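Ferric uptake regulation protein (Helicobacter pylori, PDB 2XIG) probably acts as a global, iron-responsive repressor, a homodimer that uses ferrous iron as a cofactor to bind the operators of the genes it controls. Local coordinates at residues T59-S62 against S63-I67; L68-L71 against E72-F76; I116-R119 against Q120-V124. The protein carries 2 engineered substitutions. All blocks are in the same frame, centred on the assembly; numbering follows the deposited sequence.

Interaction 1: T59-S62 against S63-I67; sequences TSIS and SVYRI
S60 and S63 meet where helix 61-73 begins. S60 holds the N-cap position, and its carbonyl O lies 2.7 Å from S63 OG, while the backbone N atoms of S63 and V64 reach the same oxygen through weak bonds. S63 OG is hydrogen-bonded to Q28 OE1 as well; with one proton for two acceptors, the S60 contact is not settled. A water that accepts from S60 N donates to S63 OG. With OG between backbone N and carbonyl carbon (chi1 74°), the S63 hydroxyl turns back toward the start of the helix, where T59 CG2 lies 3.6 Å from S63 OG. S60 OG and S62 OG share a hydrogen bond of 2.6 Å.

One turn on, I61 and Y65 run side by side in the same direction, I61 CG1 lying 3.9 Å from Y65 CE2. I61 O sits at the edge of that ring and accepts the regular helical bond from Y65 N at 3.0 Å. Helix 61-73 is probably the recognition helix of the winged-helix, DNA-binding region. Here V64 packs on helices 27-38 and 45-52, and E12 and R13 of the second subunit touch I61, S62 and Y65.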
loop_
_atom_site.group_PDB
_atom_site.type_symbol
_atom_site.label_atom_id
_atom_site.label_comp_id
_atom_site.label_asym_id
_atom_site.label_seq_id
_atom_site.Cartn_x
_atom_site.Cartn_y
_atom_site.Cartn_z
ATOM N N THR C 59 -14.864 17.357 -24.306
ATOM C CA THR C 59 -15.022 17.594 -22.876
ATOM C C THR C 59 -13.758 17.186 -22.111
ATOM O O THR C 59 -13.193 16.113 -22.339
ATOM C CB THR C 59 -16.219 16.807 -22.309
ATOM O OG1 THR C 59 -17.417 17.174 -23.003
ATOM C CG2 THR C 59 -16.395 17.090 -20.823
ATOM N N SER C 60 -13.334 18.039 -21.185
ATOM C CA SER C 60 -12.126 17.801 -20.400
ATOM C C SER C 60 -12.468 17.186 -19.051
ATOM O O SER C 60 -13.514 17.500 -18.449
ATOM C CB SER C 60 -11.376 19.121 -20.210
ATOM O OG SER C 60 -10.555 19.082 -19.058
ATOM N N ILE C 61 -11.603 16.303 -18.565
ATOM C CA ILE C 61 -11.876 15.621 -17.303
ATOM C C ILE C 61 -11.800 16.600 -16.132
ATOM O O ILE C 61 -12.479 16.410 -15.115
ATOM C CB ILE C 61 -10.966 14.374 -17.083
ATOM C CG1 ILE C 61 -11.481 13.527 -15.913
ATOM C CG2 ILE C 61 -9.502 14.772 -16.876
ATOM C CD1 ILE C 61 -10.922 12.100 -15.893
ATOM N N SER C 62 -11.008 17.662 -16.278
ATOM C CA SER C 62 -10.989 18.715 -15.251
ATOM C C SER C 62 -12.367 19.339 -15.051
ATOM O O SER C 62 -12.738 19.699 -13.930
ATOM C CB SER C 62 -9.972 19.810 -15.584
ATOM O OG SER C 62 -10.264 20.414 -16.827
ATOM N N SER C 63 -13.133 19.467 -16.129
ATOM C CA SER C 63 -14.466 20.057 -16.003
ATOM C C SER C 63 -15.396 19.107 -15.254
ATOM O O SER C 63 -16.235 19.542 -14.455
ATOM C CB SER C 63 -15.038 20.487 -17.364
ATOM O OG SER C 63 -15.446 19.378 -18.147
ATOM N N VAL C 64 -15.223 17.806 -15.481
ATOM C CA VAL C 64 -16.030 16.805 -14.788
ATOM C C VAL C 64 -15.737 16.766 -13.289
ATOM O O VAL C 64 -16.663 16.696 -12.477
ATOM C CB VAL C 64 -15.904 15.412 -15.431
ATOM C CG1 VAL C 64 -16.595 14.366 -14.560
ATOM C CG2 VAL C 64 -16.513 15.440 -16.835
ATOM N N TYR C 65 -14.461 16.847 -12.922
ATOM C CA TYR C 65 -14.090 16.911 -11.512
ATOM C C TYR C 65 -14.734 18.104 -10.827
ATOM O O TYR C 65 -15.301 17.964 -9.744
ATOM C CB TYR C 65 -12.564 16.969 -11.320
ATOM C CG TYR C 65 -11.939 15.605 -11.127
ATOM C CD1 TYR C 65 -11.677 15.112 -9.857
ATOM C CD2 TYR C 65 -11.644 14.799 -12.219
ATOM C CE1 TYR C 65 -11.115 13.850 -9.681
ATOM C CE2 TYR C 65 -11.094 13.548 -12.054
ATOM C CZ TYR C 65 -10.828 13.080 -10.789
ATOM O OH TYR C 65 -10.270 11.835 -10.639
ATOM N N ARG C 66 -14.630 19.273 -11.452
ATOM C CA ARG C 66 -15.227 20.483 -10.901
ATOM C C ARG C 66 -16.734 20.302 -10.658
ATOM O O ARG C 66 -17.248 20.644 -9.595
ATOM C CB ARG C 66 -14.982 21.668 -11.833
ATOM C CG ARG C 66 -15.588 22.968 -11.352
ATOM C CD ARG C 66 -15.274 24.118 -12.316
ATOM N NE ARG C 66 -13.871 24.069 -12.708
ATOM C CZ ARG C 66 -13.437 23.881 -13.950
ATOM N NH1 ARG C 66 -14.294 23.765 -14.954
ATOM N NH2 ARG C 66 -12.137 23.833 -14.188
ATOM N N ILE C 67 -17.426 19.764 -11.658
ATOM C CA ILE C 67 -18.843 19.435 -11.534
ATOM C C ILE C 67 -19.116 18.451 -10.392
ATOM O O ILE C 67 -20.045 18.653 -9.598
ATOM C CB ILE C 67 -19.394 18.865 -12.861
ATOM C CG1 ILE C 67 -19.532 19.978 -13.904
ATOM C CG2 ILE C 67 -20.727 18.146 -12.630
ATOM C CD1 ILE C 67 -19.873 19.475 -15.285
HETATM O O HOH W 1 -14.397 20.705 -20.911
#

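Interaction 2: L68-L71 against E72-F76; sequences LNFL and EKENF
Between L68-L71 and E72-F76 the backbone runs through the last turns of helix 61-73, with E72 N, K73 N and E74 N bonded to the carbonyls of L68, N69 and F70, before a Schellman motif ends it. N75, at positive phi, is the C-prime residue: F76 N returns to L71 O at 2.8 Å, and N75 N reaches E72 O at 3.2 Å.

The side chains follow this turn. F70 has CG anti to the backbone N (chi1 175°), which swings its ring along the helix toward E74. There E74 CG sits over one face, 3.9 Å from the ring centroid and 21° off its normal, in a CH-pi contact displaced toward the rim. The E74 chain bends at chi2, and ring and carboxylate planes end up 31° apart. Inward from this pair, L71 and F76, already joined by the Schellman bond, also touch through their side chains, which cross at about a right angle; L71 CD2 is 4.0 Å from F76 CB.

L71 also packs on L14, V32, V33 and I77, joining the helix end to helices 7-20 and 27-38 and to strand 77-82, as expected for a winged-helix domain. On the outer side, K73 NZ makes a salt bridge with the neighbouring carboxylate, meeting E74 OE2 at a short 2.5 Å, nearly in line with its C-O bond.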
loop_
_atom_site.group_PDB
_atom_site.type_symbol
_atom_site.label_atom_id
_atom_site.label_comp_id
_atom_site.label_asym_id
_atom_site.label_seq_id
_atom_site.Cartn_x
_atom_site.Cartn_y
_atom_site.Cartn_z
ATOM N N LEU C 68 -18.313 17.385 -10.320
ATOM C CA LEU C 68 -18.473 16.369 -9.290
ATOM C C LEU C 68 -18.299 16.966 -7.898
ATOM O O LEU C 68 -19.046 16.640 -6.974
ATOM C CB LEU C 68 -17.483 15.211 -9.500
ATOM C CG LEU C 68 -17.811 14.285 -10.675
ATOM C CD1 LEU C 68 -16.697 13.268 -10.926
ATOM C CD2 LEU C 68 -19.133 13.566 -10.455
ATOM N N ASN C 69 -17.315 17.842 -7.748
ATOM C CA ASN C 69 -17.082 18.483 -6.454
ATOM C C ASN C 69 -18.274 19.319 -5.991
ATOM O O ASN C 69 -18.647 19.283 -4.823
ATOM C CB ASN C 69 -15.808 19.327 -6.482
ATOM C CG ASN C 69 -14.544 18.474 -6.535
ATOM O OD1 ASN C 69 -14.498 17.380 -5.973
ATOM N ND2 ASN C 69 -13.515 18.975 -7.211
ATOM N N PHE C 70 -18.862 20.073 -6.909
ATOM C CA PHE C 70 -20.061 20.852 -6.587
ATOM C C PHE C 70 -21.247 19.961 -6.217
ATOM O O PHE C 70 -21.887 20.142 -5.174
ATOM C CB PHE C 70 -20.473 21.741 -7.760
ATOM C CG PHE C 70 -21.771 22.474 -7.525
ATOM C CD1 PHE C 70 -22.974 21.942 -7.961
ATOM C CD2 PHE C 70 -21.787 23.674 -6.832
ATOM C CE1 PHE C 70 -24.171 22.607 -7.730
ATOM C CE2 PHE C 70 -22.984 24.346 -6.599
ATOM C CZ PHE C 70 -24.173 23.810 -7.048
ATOM N N LEU C 71 -21.554 19.016 -7.098
ATOM C CA LEU C 71 -22.676 18.119 -6.890
ATOM C C LEU C 71 -22.550 17.375 -5.579
ATOM O O LEU C 71 -23.540 17.133 -4.900
ATOM C CB LEU C 71 -22.783 17.115 -8.042
ATOM C CG LEU C 71 -23.181 17.679 -9.403
ATOM C CD1 LEU C 71 -23.148 16.553 -10.423
ATOM C CD2 LEU C 71 -24.594 18.347 -9.342
ATOM N N GLU C 72 -21.327 16.992 -5.215
ATOM C CA GLU C 72 -21.160 16.223 -4.000
ATOM C C GLU C 72 -21.271 17.121 -2.775
ATOM O O GLU C 72 -21.839 16.732 -1.754
ATOM C CB GLU C 72 -19.833 15.451 -4.016
ATOM C CG GLU C 72 -18.730 16.068 -3.195
ATOM C CD GLU C 72 -18.481 15.326 -1.898
ATOM O OE1 GLU C 72 -19.453 14.876 -1.260
ATOM O OE2 GLU C 72 -17.297 15.177 -1.524
ATOM N N LYS C 73 -20.751 18.335 -2.868
ATOM C CA LYS C 73 -20.844 19.213 -1.712
ATOM C C LYS C 73 -22.280 19.684 -1.468
ATOM O O LYS C 73 -22.652 19.966 -0.332
ATOM C CB LYS C 73 -19.853 20.366 -1.803
ATOM C CG LYS C 73 -20.387 21.656 -2.331
ATOM C CD LYS C 73 -19.366 22.750 -2.084
ATOM C CE LYS C 73 -20.025 24.107 -2.050
ATOM N NZ LYS C 73 -21.145 24.119 -1.064
ATOM N N GLU C 74 -23.089 19.734 -2.525
ATOM C CA GLU C 74 -24.511 20.073 -2.398
ATOM C C GLU C 74 -25.428 18.843 -2.289
ATOM O O GLU C 74 -26.645 18.955 -2.401
ATOM C CB GLU C 74 -24.960 20.946 -3.570
ATOM C CG GLU C 74 -24.235 22.296 -3.667
ATOM C CD GLU C 74 -24.452 23.166 -2.440
ATOM O OE1 GLU C 74 -25.583 23.187 -1.909
ATOM O OE2 GLU C 74 -23.490 23.833 -2.008
ATOM N N ASN C 75 -24.834 17.674 -2.090
ATOM C CA ASN C 75 -25.571 16.443 -1.801
ATOM C C ASN C 75 -26.459 15.899 -2.926
ATOM O O ASN C 75 -27.455 15.225 -2.662
ATOM C CB ASN C 75 -26.378 16.589 -0.508
ATOM C CG ASN C 75 -25.493 16.788 0.711
ATOM O OD1 ASN C 75 -24.266 16.722 0.625
ATOM N ND2 ASN C 75 -26.115 17.034 1.855
ATOM N N PHE C 76 -26.093 16.181 -4.173
ATOM C CA PHE C 76 -26.794 15.586 -5.310
ATOM C C PHE C 76 -26.241 14.195 -5.615
ATOM O O PHE C 76 -26.922 13.360 -6.218
ATOM C CB PHE C 76 -26.705 16.481 -6.549
ATOM C CG PHE C 76 -27.559 17.719 -6.464
ATOM C CD1 PHE C 76 -28.918 17.653 -6.712
ATOM C CD2 PHE C 76 -27.005 18.941 -6.115
ATOM C CE1 PHE C 76 -29.710 18.791 -6.624
ATOM C CE2 PHE C 76 -27.790 20.073 -6.025
ATOM C CZ PHE C 76 -29.149 19.996 -6.276
#

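Interaction 3: I116-R119 against Q120-V124; sequences IENR and QNEVV. With ZN (zinc ion), chain N.
R119 and E122 of helix 114-126 are joined by a salt bridge: R119 NH1 donates to E122 OE1 at 2.9 Å (N-H...O angle 164°). The carboxylate oxygen lies in the guanidinium plane, but the nitrogen approaches it from above the carboxylate plane, the two groups being almost perpendicular. V123 CG2 sits over one face of the guanidinium, near its NE end, 3.6 Å from R119 NE. NH2 makes a salt bridge to D113 OD1 of the third subunit, and NE a long, weak ion pair with E115 of that subunit. E122 OE2 accepts from a water at 2.6 Å, and N118 ND2 gives that water a weak bond. The backbone N atoms of Q120, E122 and V123 are bonded to the carbonyls of I116, N118 and R119, that of N121 only weakly to E117 O.

E117, bent at chi2 (-70°), binds zinc through OE2 at 2.0 Å; H96, D98 and H134 complete what is probably the iron site. Alongside, the buried Q120 NE2 has I116 CG2 at 3.8 Å and no polar partner in the model. The helix rests on strand 130-141, while V123, M136 and M138 of the third subunit pack against its buried side.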
loop_
_atom_site.group_PDB
_atom_site.type_symbol
_atom_site.label_atom_id
_atom_site.label_comp_id
_atom_site.label_asym_id
_atom_site.label_seq_id
_atom_site.Cartn_x
_atom_site.Cartn_y
_atom_site.Cartn_z
ATOM N N ILE C 116 -27.754 -5.442 11.414
ATOM C CA ILE C 116 -26.499 -4.744 11.660
ATOM C C ILE C 116 -26.793 -3.301 12.048
ATOM O O ILE C 116 -26.206 -2.760 12.988
ATOM C CB ILE C 116 -25.587 -4.747 10.421
ATOM C CG1 ILE C 116 -24.872 -6.087 10.304
ATOM C CG2 ILE C 116 -24.586 -3.606 10.502
ATOM C CD1 ILE C 116 -23.854 -6.146 9.186
ATOM N N GLU C 117 -27.710 -2.676 11.316
ATOM C CA GLU C 117 -28.084 -1.301 11.622
ATOM C C GLU C 117 -28.596 -1.198 13.055
ATOM O O GLU C 117 -28.222 -0.278 13.786
ATOM C CB GLU C 117 -29.131 -0.779 10.635
ATOM C CG GLU C 117 -28.675 -0.758 9.181
ATOM C CD GLU C 117 -27.614 0.299 8.887
ATOM O OE1 GLU C 117 -27.539 1.331 9.591
ATOM O OE2 GLU C 117 -26.848 0.104 7.938
ATOM N N ASN C 118 -29.447 -2.139 13.462
ATOM C CA ASN C 118 -29.941 -2.133 14.836
ATOM C C ASN C 118 -28.823 -2.378 15.851
ATOM O O ASN C 118 -28.794 -1.752 16.915
ATOM C CB ASN C 118 -31.055 -3.161 15.030
ATOM C CG ASN C 118 -31.679 -3.086 16.413
ATOM O OD1 ASN C 118 -32.151 -2.030 16.842
ATOM N ND2 ASN C 118 -31.689 -4.212 17.117
ATOM N N ARG C 119 -27.906 -3.290 15.526
ATOM C CA ARG C 119 -26.821 -3.618 16.452
ATOM C C ARG C 119 -25.887 -2.436 16.716
ATOM O O ARG C 119 -25.397 -2.262 17.831
ATOM C CB ARG C 119 -26.027 -4.833 15.973
ATOM C CG ARG C 119 -24.914 -5.255 16.930
ATOM C CD ARG C 119 -25.437 -5.574 18.319
ATOM N NE ARG C 119 -24.350 -5.758 19.278
ATOM C CZ ARG C 119 -24.518 -5.860 20.592
ATOM N NH1 ARG C 119 -25.738 -5.798 21.119
ATOM N NH2 ARG C 119 -23.465 -6.023 21.384
ATOM N N GLN C 120 -25.637 -1.623 15.695
ATOM C CA GLN C 120 -24.840 -0.419 15.889
ATOM C C GLN C 120 -25.522 0.514 16.885
ATOM O O GLN C 120 -24.863 1.126 17.723
ATOM C CB GLN C 120 -24.600 0.290 14.559
ATOM C CG GLN C 120 -23.757 -0.516 13.585
ATOM C CD GLN C 120 -23.727 0.100 12.204
ATOM O OE1 GLN C 120 -24.550 0.955 11.869
ATOM N NE2 GLN C 120 -22.776 -0.332 11.391
ATOM N N ASN C 121 -26.845 0.616 16.796
ATOM C CA ASN C 121 -27.596 1.412 17.757
ATOM C C ASN C 121 -27.419 0.869 19.174
ATOM O O ASN C 121 -27.167 1.627 20.109
ATOM C CB ASN C 121 -29.080 1.480 17.372
ATOM C CG ASN C 121 -29.341 2.444 16.226
ATOM O OD1 ASN C 121 -29.060 3.639 16.333
ATOM N ND2 ASN C 121 -29.886 1.933 15.128
ATOM N N GLU C 122 -27.537 -0.450 19.325
ATOM C CA GLU C 122 -27.342 -1.091 20.626
ATOM C C GLU C 122 -25.948 -0.806 21.182
ATOM O O GLU C 122 -25.784 -0.504 22.364
ATOM C CB GLU C 122 -27.568 -2.608 20.529
ATOM C CG GLU C 122 -28.993 -3.007 20.172
ATOM C CD GLU C 122 -29.201 -4.522 20.131
ATOM O OE1 GLU C 122 -28.235 -5.262 19.835
ATOM O OE2 GLU C 122 -30.340 -4.971 20.391
ATOM N N VAL C 123 -24.939 -0.892 20.327
ATOM C CA VAL C 123 -23.561 -0.697 20.780
ATOM C C VAL C 123 -23.292 0.723 21.295
ATOM O O VAL C 123 -22.692 0.897 22.353
ATOM C CB VAL C 123 -22.534 -1.077 19.689
ATOM C CG1 VAL C 123 -21.121 -0.712 20.132
ATOM C CG2 VAL C 123 -22.624 -2.563 19.391
ATOM N N VAL C 124 -23.735 1.737 20.559
ATOM C CA VAL C 124 -23.501 3.114 20.996
ATOM C C VAL C 124 -24.324 3.432 22.234
ATOM O O VAL C 124 -24.002 4.352 22.985
ATOM C CB VAL C 124 -23.805 4.149 19.905
ATOM C CG1 VAL C 124 -23.020 3.839 18.643
ATOM C CG2 VAL C 124 -25.300 4.206 19.629
HETATM ZN ZN ZN N . -25.475 1.404 7.213
HETATM O O HOH W 2 -32.771 -3.995 20.310
#

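Overall arrangement
Interactions 1 and 2 are the two ends of one element: residues 59-67 start helix 61-73 and residues 68-76 finish it, with centres 13 Å apart. Interaction 3 belongs to helix 114-126 in the probable dimerization region, about 40 Å from interaction 1, centre to centre. Each has a buried side (I61, V64 and Y65; L71 and F76; I116, Q120 and V123) and an exposed one (R66; K73 and N75; N118). Serine hydroxyls and a water gather at the helix start, aromatic and aliphatic packing accompanies the helix stop, and charged groups dominate the third. Interaction 1 meets the second subunit by packing, interaction 2 barely, through N69. Interaction 3 adds a salt bridge to the third subunit and supplies a zinc ligand.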